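Local atomic coordinates of ABC transporter, periplasmic substrate-binding protein (Thermotoga maritima, PDB entry 2HPG), a protein that probably binds a small solute in the periplasm and delivers it to a membrane transporter of the tripartite ATP-independent (TRAP) family. Residues R76-N88 with M117-I130. Sequence-based numbering, arbitrary orientation. Where two conformers were deposited one is given.
Sequences RLGMYVKDIGVMN and MQKWLKELEQRFGI
Trp120 lies flat against the start of the 3-10 segment 82-88: Asp83 CB sits 3.4 Å from Trp120 CZ2, over the rim of the indole, and Ile84 CA stands over the same face in a CH-pi contact with the six-membered ring. At the indole edge, in the ring plane, a water accepts from Trp120 NE1 (2.9 Å) and from Lys119 NZ while donating to Asp83 OD2 (2.8 Å). This water joins the Asp83 carboxylate on one segment to the indole N-H and the Lys119 ammonium on the other. An alanine in place of Trp120 would probably open a gap over Asp83 CB and Ile84 CA and leave the water without one of its donors. A second aromatic contact forms between Tyr80 and Phe128. Tyr80 CB is centred over the Phe128 ring, 3.7 Å from its centroid and only 6° off the normal. The Tyr80 ring turns its edge to the same ring in an offset edge-to-face pair with planes at 69°. Between Trp120 and Phe128, Val81 splits its branches: CG1, anti to the backbone N (chi1 169°), meets Trp120 CD1, whereas CG2 reaches Phe128 CE2 at 3.7 Å. In the type II periplasmic-binding-protein fold expected of this family, the contact packs helix 115-128 against the turn and 3-10 segment that follow helix 74-77. Deeper in, Ile84 CD1 touches Leu124 CD1 (3.9 Å), Leu121 CD2 and the selenium of Met117, modelled like Met87 as selenomethionine. The Met117 chain, bent at chi2 and chi3, brings its CE to within 3.5 Å of Met87 SE. Strands 218-234 and 130-146 back this apolar layer, with Phe230 against Leu77 and Ile84 and Val132 against Leu121 and Leu124. Leu314 of helix 308-318 packs on Trp120, and Ala310 touches Asp83.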
loop_
_atom_site.group_PDB
_atom_site.type_symbol
_atom_site.label_atom_id
_atom_site.label_comp_id
_atom_site.label_asym_id
_atom_site.label_seq_id
_atom_site.Cartn_x
_atom_site.Cartn_y
_atom_site.Cartn_z
ATOM N N ARG A 76 -5.251 4.135 6.364
ATOM C CA ARG A 76 -5.181 4.203 7.827
ATOM C C ARG A 76 -4.868 5.632 8.289
ATOM O O ARG A 76 -5.625 6.228 9.053
ATOM C CB ARG A 76 -4.126 3.204 8.339
ATOM C CG ARG A 76 -3.692 3.364 9.801
ATOM C CD ARG A 76 -4.585 2.615 10.751
ATOM N NE ARG A 76 -4.314 1.174 10.700
ATOM C CZ ARG A 76 -4.687 0.298 11.633
ATOM N NH1 ARG A 76 -5.336 0.704 12.722
ATOM N NH2 ARG A 76 -4.392 -0.997 11.487
ATOM N N LEU A 77 -3.771 6.197 7.808
ATOM C CA LEU A 77 -3.380 7.545 8.226
ATOM C C LEU A 77 -4.446 8.588 7.894
ATOM O O LEU A 77 -4.562 9.601 8.573
ATOM C CB LEU A 77 -2.064 7.944 7.579
ATOM C CG LEU A 77 -0.903 7.021 7.930
ATOM C CD1 LEU A 77 0.381 7.523 7.291
ATOM C CD2 LEU A 77 -0.769 6.911 9.442
ATOM N N GLY A 78 -5.212 8.335 6.839
ATOM C CA GLY A 78 -6.302 9.204 6.438
ATOM C C GLY A 78 -7.444 9.230 7.435
ATOM O O GLY A 78 -8.355 10.052 7.300
HETATM N N MSE A 79 -7.435 8.325 8.417
HETATM C CA MSE A 79 -8.376 8.379 9.533
HETATM C C MSE A 79 -8.047 9.540 10.457
HETATM O O MSE A 79 -8.895 10.007 11.184
HETATM C CB MSE A 79 -8.318 7.104 10.372
HETATM C CG MSE A 79 -8.820 5.850 9.699
HETATM SE SE MSE A 79 -8.790 4.333 10.955
HETATM C CE MSE A 79 -9.894 3.129 9.853
ATOM N N TYR A 80 -6.793 9.986 10.432
ATOM C CA TYR A 80 -6.295 11.009 11.344
ATOM C C TYR A 80 -6.220 12.370 10.679
ATOM O O TYR A 80 -6.937 13.283 11.097
ATOM C CB TYR A 80 -4.950 10.566 11.926
ATOM C CG TYR A 80 -5.130 9.250 12.626
ATOM C CD1 TYR A 80 -5.631 9.194 13.923
ATOM C CD2 TYR A 80 -4.899 8.059 11.959
ATOM C CE1 TYR A 80 -5.848 7.994 14.545
ATOM C CE2 TYR A 80 -5.124 6.860 12.566
ATOM C CZ TYR A 80 -5.595 6.825 13.857
ATOM O OH TYR A 80 -5.787 5.608 14.455
ATOM N N VAL A 81 -5.388 12.501 9.647
ATOM C CA VAL A 81 -5.386 13.690 8.791
ATOM C C VAL A 81 -6.092 13.317 7.482
ATOM O O VAL A 81 -5.494 12.702 6.607
ATOM C CB VAL A 81 -3.957 14.203 8.520
ATOM C CG1 VAL A 81 -3.958 15.272 7.405
ATOM C CG2 VAL A 81 -3.332 14.758 9.792
ATOM N N LYS A 82 -7.367 13.685 7.373
ATOM C CA LYS A 82 -8.262 13.160 6.337
ATOM C C LYS A 82 -7.669 13.125 4.934
ATOM O O LYS A 82 -7.761 12.102 4.248
ATOM C CB LYS A 82 -9.570 13.949 6.288
ATOM C CG LYS A 82 -10.413 13.672 5.027
ATOM C CD LYS A 82 -11.710 14.486 4.955
ATOM C CE LYS A 82 -11.560 15.679 4.023
ATOM N NZ LYS A 82 -12.885 16.236 3.625
ATOM N N ASP A 83 -7.081 14.239 4.514
ATOM C CA ASP A 83 -6.707 14.431 3.125
ATOM C C ASP A 83 -5.615 13.511 2.608
ATOM O O ASP A 83 -5.566 13.233 1.406
ATOM C CB ASP A 83 -6.253 15.872 2.883
ATOM C CG ASP A 83 -7.393 16.852 2.862
ATOM O OD1 ASP A 83 -8.570 16.455 2.995
ATOM O OD2 ASP A 83 -7.092 18.053 2.697
ATOM N N ILE A 84 -4.727 13.057 3.485
ATOM C CA ILE A 84 -3.633 12.172 3.057
ATOM C C ILE A 84 -4.178 10.839 2.501
ATOM O O ILE A 84 -3.508 10.157 1.723
ATOM C CB ILE A 84 -2.620 11.922 4.200
ATOM C CG1 ILE A 84 -1.303 11.346 3.652
ATOM C CG2 ILE A 84 -3.203 11.011 5.269
ATOM C CD1 ILE A 84 -0.174 11.366 4.658
ATOM N N GLY A 85 -5.396 10.509 2.916
ATOM C CA GLY A 85 -6.162 9.360 2.446
ATOM C C GLY A 85 -6.481 9.327 0.960
ATOM O O GLY A 85 -6.838 8.272 0.425
ATOM N N VAL A 86 -6.319 10.460 0.282
ATOM C CA VAL A 86 -6.469 10.513 -1.167
ATOM C C VAL A 86 -5.518 9.525 -1.889
ATOM O O VAL A 86 -5.827 9.053 -2.997
ATOM C CB VAL A 86 -6.275 11.975 -1.712
ATOM C CG1 VAL A 86 -4.836 12.359 -1.704
ATOM C CG2 VAL A 86 -6.888 12.099 -3.126
HETATM N N MSE A 87 -4.391 9.193 -1.256
HETATM C CA MSE A 87 -3.388 8.323 -1.888
HETATM C C MSE A 87 -3.726 6.815 -1.864
HETATM O O MSE A 87 -2.949 6.011 -2.387
HETATM C CB MSE A 87 -2.013 8.575 -1.283
HETATM C CG MSE A 87 -1.649 10.055 -1.280
HETATM SE SE MSE A 87 0.178 10.457 -0.894
HETATM C CE MSE A 87 1.060 8.937 -1.724
ATOM N N ASN A 88 -4.868 6.448 -1.294
ATOM C CA ASN A 88 -5.353 5.049 -1.308
ATOM C C ASN A 88 -6.625 4.893 -2.139
ATOM O O ASN A 88 -7.271 3.830 -2.142
ATOM C CB ASN A 88 -5.598 4.537 0.126
ATOM C CG ASN A 88 -5.073 3.113 0.343
ATOM O OD1 ASN A 88 -5.505 2.175 -0.317
ATOM N ND2 ASN A 88 -4.114 2.970 1.227
HETATM N N MSE A 117 1.971 18.046 0.925
HETATM C CA MSE A 117 2.344 16.812 1.620
HETATM C C MSE A 117 3.117 17.172 2.885
HETATM O O MSE A 117 2.847 16.637 3.960
HETATM C CB MSE A 117 3.194 15.887 0.743
HETATM C CG MSE A 117 3.717 14.608 1.442
HETATM SE SE MSE A 117 2.342 13.493 2.307
HETATM C CE MSE A 117 1.114 13.334 0.850
ATOM N N GLN A 118 4.078 18.081 2.764
ATOM C CA GLN A 118 4.827 18.509 3.944
ATOM C C GLN A 118 3.900 19.027 5.046
ATOM O O GLN A 118 4.130 18.763 6.236
ATOM C CB GLN A 118 5.893 19.526 3.574
ATOM C CG GLN A 118 7.102 18.867 2.923
ATOM C CD GLN A 118 7.964 19.849 2.166
ATOM O OE1 GLN A 118 7.739 21.070 2.211
ATOM N NE2 GLN A 118 8.955 19.327 1.448
ATOM N N LYS A 119 2.835 19.722 4.658
ATOM C CA LYS A 119 1.835 20.149 5.621
ATOM C C LYS A 119 1.213 18.946 6.328
ATOM O O LYS A 119 1.249 18.852 7.552
ATOM C CB LYS A 119 0.732 20.974 4.960
ATOM C CG LYS A 119 -0.397 21.339 5.916
ATOM C CD LYS A 119 -1.455 22.202 5.270
ATOM C CE LYS A 119 -2.433 21.362 4.459
ATOM N NZ LYS A 119 -3.375 22.198 3.646
ATOM N N TRP A 120 0.643 18.026 5.555
ATOM C CA TRP A 120 -0.044 16.859 6.124
ATOM C C TRP A 120 0.849 16.075 7.067
ATOM O O TRP A 120 0.370 15.562 8.066
ATOM C CB TRP A 120 -0.504 15.898 5.021
ATOM C CG TRP A 120 -1.544 16.442 4.111
ATOM C CD1 TRP A 120 -2.434 17.432 4.386
ATOM C CD2 TRP A 120 -1.837 15.993 2.782
ATOM N NE1 TRP A 120 -3.251 17.644 3.306
ATOM C CE2 TRP A 120 -2.906 16.774 2.307
ATOM C CE3 TRP A 120 -1.291 15.017 1.949
ATOM C CZ2 TRP A 120 -3.446 16.611 1.022
ATOM C CZ3 TRP A 120 -1.822 14.848 0.678
ATOM C CH2 TRP A 120 -2.896 15.638 0.230
ATOM N N LEU A 121 2.134 15.967 6.726
ATOM C CA LEU A 121 3.082 15.186 7.511
ATOM C C LEU A 121 3.443 15.884 8.814
ATOM O O LEU A 121 3.769 15.228 9.803
ATOM C CB LEU A 121 4.354 14.902 6.711
ATOM C CG LEU A 121 4.165 14.055 5.454
ATOM C CD1 LEU A 121 5.513 13.825 4.759
ATOM C CD2 LEU A 121 3.451 12.742 5.779
ATOM N N LYS A 122 3.405 17.212 8.797
ATOM C CA LYS A 122 3.627 18.009 9.993
ATOM C C LYS A 122 2.434 17.915 10.932
ATOM O O LYS A 122 2.617 17.899 12.139
ATOM C CB LYS A 122 3.861 19.470 9.618
ATOM C CG LYS A 122 4.303 20.344 10.774
ATOM C CD LYS A 122 4.783 21.697 10.262
ATOM C CE LYS A 122 5.247 22.617 11.378
ATOM N NZ LYS A 122 5.823 23.874 10.811
ATOM N N GLU A 123 1.222 17.865 10.373
ATOM C CA GLU A 123 -0.006 17.665 11.154
ATOM C C GLU A 123 -0.066 16.277 11.781
ATOM O O GLU A 123 -0.549 16.127 12.894
ATOM C CB GLU A 123 -1.254 17.876 10.291
ATOM C CG GLU A 123 -1.408 19.304 9.770
ATOM C CD GLU A 123 -2.552 19.504 8.763
ATOM O OE1 GLU A 123 -3.280 18.540 8.421
ATOM O OE2 GLU A 123 -2.718 20.663 8.313
ATOM N N LEU A 124 0.412 15.265 11.063
ATOM C CA LEU A 124 0.444 13.906 11.596
ATOM C C LEU A 124 1.380 13.846 12.790
ATOM O O LEU A 124 1.076 13.218 13.792
ATOM C CB LEU A 124 0.890 12.888 10.535
ATOM C CG LEU A 124 -0.190 12.294 9.623
ATOM C CD1 LEU A 124 0.472 11.436 8.541
ATOM C CD2 LEU A 124 -1.220 11.487 10.408
ATOM N N GLU A 125 2.522 14.501 12.660
ATOM C CA GLU A 125 3.524 14.532 13.706
ATOM C C GLU A 125 3.051 15.324 14.930
ATOM O O GLU A 125 3.061 14.801 16.049
ATOM C CB GLU A 125 4.810 15.121 13.144
ATOM C CG GLU A 125 6.019 15.019 14.056
ATOM C CD GLU A 125 7.316 15.006 13.276
ATOM O OE1 GLU A 125 7.290 15.391 12.073
ATOM O OE2 GLU A 125 8.363 14.604 13.848
ATOM N N GLN A 126 2.629 16.568 14.712
ATOM C CA GLN A 126 2.225 17.464 15.802
ATOM C C GLN A 126 0.918 17.062 16.470
ATOM O O GLN A 126 0.861 16.945 17.692
ATOM C CB GLN A 126 2.123 18.915 15.312
ATOM C CG GLN A 126 3.459 19.491 14.891
ATOM C CD GLN A 126 3.394 20.959 14.446
ATOM O OE1 GLN A 126 2.324 21.495 14.120
ATOM N NE2 GLN A 126 4.558 21.608 14.420
ATOM N N ARG A 127 -0.137 16.863 15.691
ATOM C CA ARG A 127 -1.433 16.516 16.269
ATOM C C ARG A 127 -1.524 15.080 16.766
ATOM O O ARG A 127 -2.262 14.810 17.718
ATOM C CB ARG A 127 -2.566 16.767 15.271
ATOM C CG ARG A 127 -2.811 18.241 14.998
ATOM C CD ARG A 127 -3.806 18.466 13.859
ATOM N NE ARG A 127 -5.193 18.253 14.281
ATOM C CZ ARG A 127 -5.942 19.137 14.953
ATOM N NH1 ARG A 127 -5.457 20.334 15.325
ATOM N NH2 ARG A 127 -7.198 18.819 15.270
ATOM N N PHE A 128 -0.807 14.157 16.124
ATOM C CA PHE A 128 -0.984 12.729 16.402
ATOM C C PHE A 128 0.280 11.976 16.808
ATOM O O PHE A 128 0.197 10.798 17.144
ATOM C CB PHE A 128 -1.631 12.035 15.192
ATOM C CG PHE A 128 -2.934 12.673 14.752
ATOM C CD1 PHE A 128 -4.143 12.309 15.351
ATOM C CD2 PHE A 128 -2.950 13.646 13.760
ATOM C CE1 PHE A 128 -5.351 12.902 14.958
ATOM C CE2 PHE A 128 -4.149 14.244 13.362
ATOM C CZ PHE A 128 -5.350 13.866 13.960
ATOM N N GLY A 129 1.441 12.620 16.793
ATOM C CA GLY A 129 2.678 11.936 17.167
ATOM C C GLY A 129 3.192 10.902 16.175
ATOM O O GLY A 129 4.067 10.091 16.516
ATOM N N ILE A 130 2.676 10.937 14.941
ATOM C CA ILE A 130 3.067 9.978 13.900
ATOM C C ILE A 130 4.131 10.585 13.001
ATOM O O ILE A 130 3.902 11.612 12.379
ATOM C CB ILE A 130 1.872 9.584 13.014
ATOM C CG1 ILE A 130 0.780 8.909 13.849
ATOM C CG2 ILE A 130 2.328 8.657 11.859
ATOM C CD1 ILE A 130 -0.582 8.872 13.159
HETATM O O HOH W 1 -4.949 19.836 2.555
#